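Scavenger receptor with C-type lectin type I (Homo sapiens, PDB 2OX8) probably acts as a scavenger receptor whose C-type lectin domain binds carbohydrate, including the leukocyte cell-surface glycan Lewis(x). Local coordinates at residues I25-D28 with A29-F32. Numbering follows the deposited sequence.
Sequences IFED and AKLF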
ATOM      1  N   ILE A  25      12.928   0.187   1.196  1.00 35.68           N
ATOM      2  CA  ILE A  25      12.372   0.584   2.482  1.00 36.48           C
ATOM      3  C   ILE A  25      11.120   1.425   2.248  1.00 35.63           C
ATOM      4  O   ILE A  25      11.004   2.143   1.239  1.00 37.01           O
ATOM      5  CB  ILE A  25      13.416   1.382   3.299  1.00 39.46           C
ATOM      6  CG1 ILE A  25      14.440   0.413   3.899  1.00 38.82           C
ATOM      7  CG2 ILE A  25      12.737   2.202   4.393  1.00 42.93           C
ATOM      8  CD1 ILE A  25      15.605   1.109   4.568  1.00 39.82           C
ATOM      9  N   PHE A  26      10.173   1.337   3.170  1.00 32.91           N
ATOM     10  CA  PHE A  26       8.945   2.078   3.007  1.00 31.37           C
ATOM     11  C   PHE A  26       9.216   3.518   2.619  1.00 33.33           C
ATOM     12  O   PHE A  26       8.660   4.017   1.638  1.00 35.40           O
ATOM     13  CB  PHE A  26       8.123   2.046   4.280  1.00 28.19           C
ATOM     14  CG  PHE A  26       6.754   2.625   4.121  1.00 26.12           C
ATOM     15  CD1 PHE A  26       5.678   1.813   3.788  1.00 23.84           C
ATOM     16  CD2 PHE A  26       6.534   3.984   4.307  1.00 25.70           C
ATOM     17  CE1 PHE A  26       4.402   2.348   3.649  1.00 22.65           C
ATOM     18  CE2 PHE A  26       5.257   4.530   4.167  1.00 23.69           C
ATOM     19  CZ  PHE A  26       4.193   3.716   3.838  1.00 21.79           C
ATOM     20  N   GLU A  27      10.085   4.189   3.366  1.00 33.54           N
ATOM     21  CA  GLU A  27      10.369   5.583   3.067  1.00 33.92           C
ATOM     22  C   GLU A  27      11.035   5.786   1.709  1.00 33.25           C
ATOM     23  O   GLU A  27      10.893   6.844   1.108  1.00 34.94           O
ATOM     24  CB  GLU A  27      11.214   6.220   4.175  1.00 33.99           C
ATOM     25  CG  GLU A  27      10.741   7.637   4.555  1.00 39.48           C
ATOM     26  CD  GLU A  27       9.516   7.659   5.500  1.00 40.47           C
ATOM     27  OE1 GLU A  27       8.840   8.713   5.596  1.00 40.18           O
ATOM     28  OE2 GLU A  27       9.239   6.633   6.158  1.00 40.79           O
ATOM     29  N   ASP A  28      11.765   4.790   1.216  1.00 32.68           N
ATOM     30  CA  ASP A  28      12.400   4.932  -0.093  1.00 30.24           C
ATOM     31  C   ASP A  28      11.347   4.680  -1.167  1.00 27.46           C
ATOM     32  O   ASP A  28      11.371   5.287  -2.240  1.00 24.88           O
ATOM     33  CB  ASP A  28      13.563   3.954  -0.255  1.00 34.72           C
ATOM     34  CG  ASP A  28      14.810   4.399   0.494  1.00 39.46           C
ATOM     35  OD1 ASP A  28      15.894   3.820   0.237  1.00 40.32           O
ATOM     36  OD2 ASP A  28      14.708   5.323   1.340  1.00 40.98           O
ATOM     37  N   ALA A  29      10.416   3.782  -0.869  1.00 24.07           N
ATOM     38  CA  ALA A  29       9.341   3.499  -1.804  1.00 22.39           C
ATOM     39  C   ALA A  29       8.539   4.794  -1.890  1.00 20.57           C
ATOM     40  O   ALA A  29       8.180   5.269  -2.978  1.00 17.22           O
ATOM     41  CB  ALA A  29       8.453   2.358  -1.278  1.00 21.09           C
ATOM     42  N   LYS A  30       8.280   5.353  -0.716  1.00 22.19           N
ATOM     43  CA  LYS A  30       7.529   6.592  -0.562  1.00 22.73           C
ATOM     44  C   LYS A  30       8.100   7.699  -1.429  1.00 23.00           C
ATOM     45  O   LYS A  30       7.363   8.408  -2.119  1.00 24.02           O
ATOM     46  CB  LYS A  30       7.552   7.005   0.909  1.00 24.11           C
ATOM     47  CG  LYS A  30       6.769   8.257   1.231  1.00 28.57           C
ATOM     48  CD  LYS A  30       6.302   8.256   2.678  1.00 29.86           C
ATOM     49  CE  LYS A  30       5.660   9.576   3.038  1.00 33.23           C
ATOM     50  NZ  LYS A  30       4.823   9.484   4.267  1.00 37.46           N
ATOM     51  N   LEU A  31       9.423   7.830  -1.409  1.00 22.79           N
ATOM     52  CA  LEU A  31      10.106   8.862  -2.179  1.00 23.39           C
ATOM     53  C   LEU A  31      10.171   8.602  -3.685  1.00 22.33           C
ATOM     54  O   LEU A  31      10.289   9.542  -4.472  1.00 22.54           O
ATOM     55  CB  LEU A  31      11.517   9.072  -1.602  1.00 25.87           C
ATOM     56  CG  LEU A  31      11.490   9.671  -0.178  1.00 28.47           C
ATOM     57  CD1 LEU A  31      12.774   9.334   0.594  1.00 25.27           C
ATOM     58  CD2 LEU A  31      11.273  11.181  -0.281  1.00 26.86           C
ATOM     59  N   PHE A  32      10.104   7.336  -4.085  1.00 20.16           N
ATOM     60  CA  PHE A  32      10.150   6.978  -5.496  1.00 19.94           C
ATOM     61  C   PHE A  32       8.868   7.436  -6.175  1.00 21.28           C
ATOM     62  O   PHE A  32       8.909   8.101  -7.210  1.00 21.40           O
ATOM     63  CB  PHE A  32      10.330   5.462  -5.642  1.00 22.95           C
ATOM     64  CG  PHE A  32      10.163   4.960  -7.047  1.00 24.01           C
ATOM     65  CD1 PHE A  32      11.266   4.583  -7.798  1.00 22.85           C
ATOM     66  CD2 PHE A  32       8.887   4.860  -7.622  1.00 23.08           C
ATOM     67  CE1 PHE A  32      11.116   4.111  -9.107  1.00 21.47           C
ATOM     68  CE2 PHE A  32       8.723   4.393  -8.922  1.00 24.04           C
ATOM     69  CZ  PHE A  32       9.844   4.016  -9.667  1.00 24.82           C
TER
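The aliphatic chain of K30 touches the side chains of both F26 and E27, one helical turn earlier. Its CG is anti to the backbone N (chi1 -178°), and the rest of the chain is extended, which carries CD back toward the start of the helix. There the K30 and F26 side chains meet at a slant, and CD of K30 comes to CE2 of F26 at 4.1 Å. CD of K30 also lies 3.9 Å from OE1 of E27. The E27 and K30 side chains run side by side and point the same way. E27 bends at chi2 (80°), and its OE1 stays 4.3 Å from NZ of K30. The opposite charges are near each other but not in contact, so any attraction is probably modest. Residues 26-32 form the first part of helix 26-35 in the C-type lectin fold, with I25 at the N-cap position. This helix packs on the sheet: F26 meets W63 edge-to-face and also touches L40, while A29 reaches W63, L40 and F126. F32 sets its ring edge-to-face with F126. The backbone is held by successive i to i+4 bonds. A29 N donates to I25 O at 2.7 Å, and K30 N donates to F26 O, also at 2.7 Å. L31 N donates to E27 O at 3.1 Å. The L31 side chain also leans over this oxygen, with its CG 3.2 Å from E27 O and CD1 close by. F32 N bonds to D28 O at 3.0 Å.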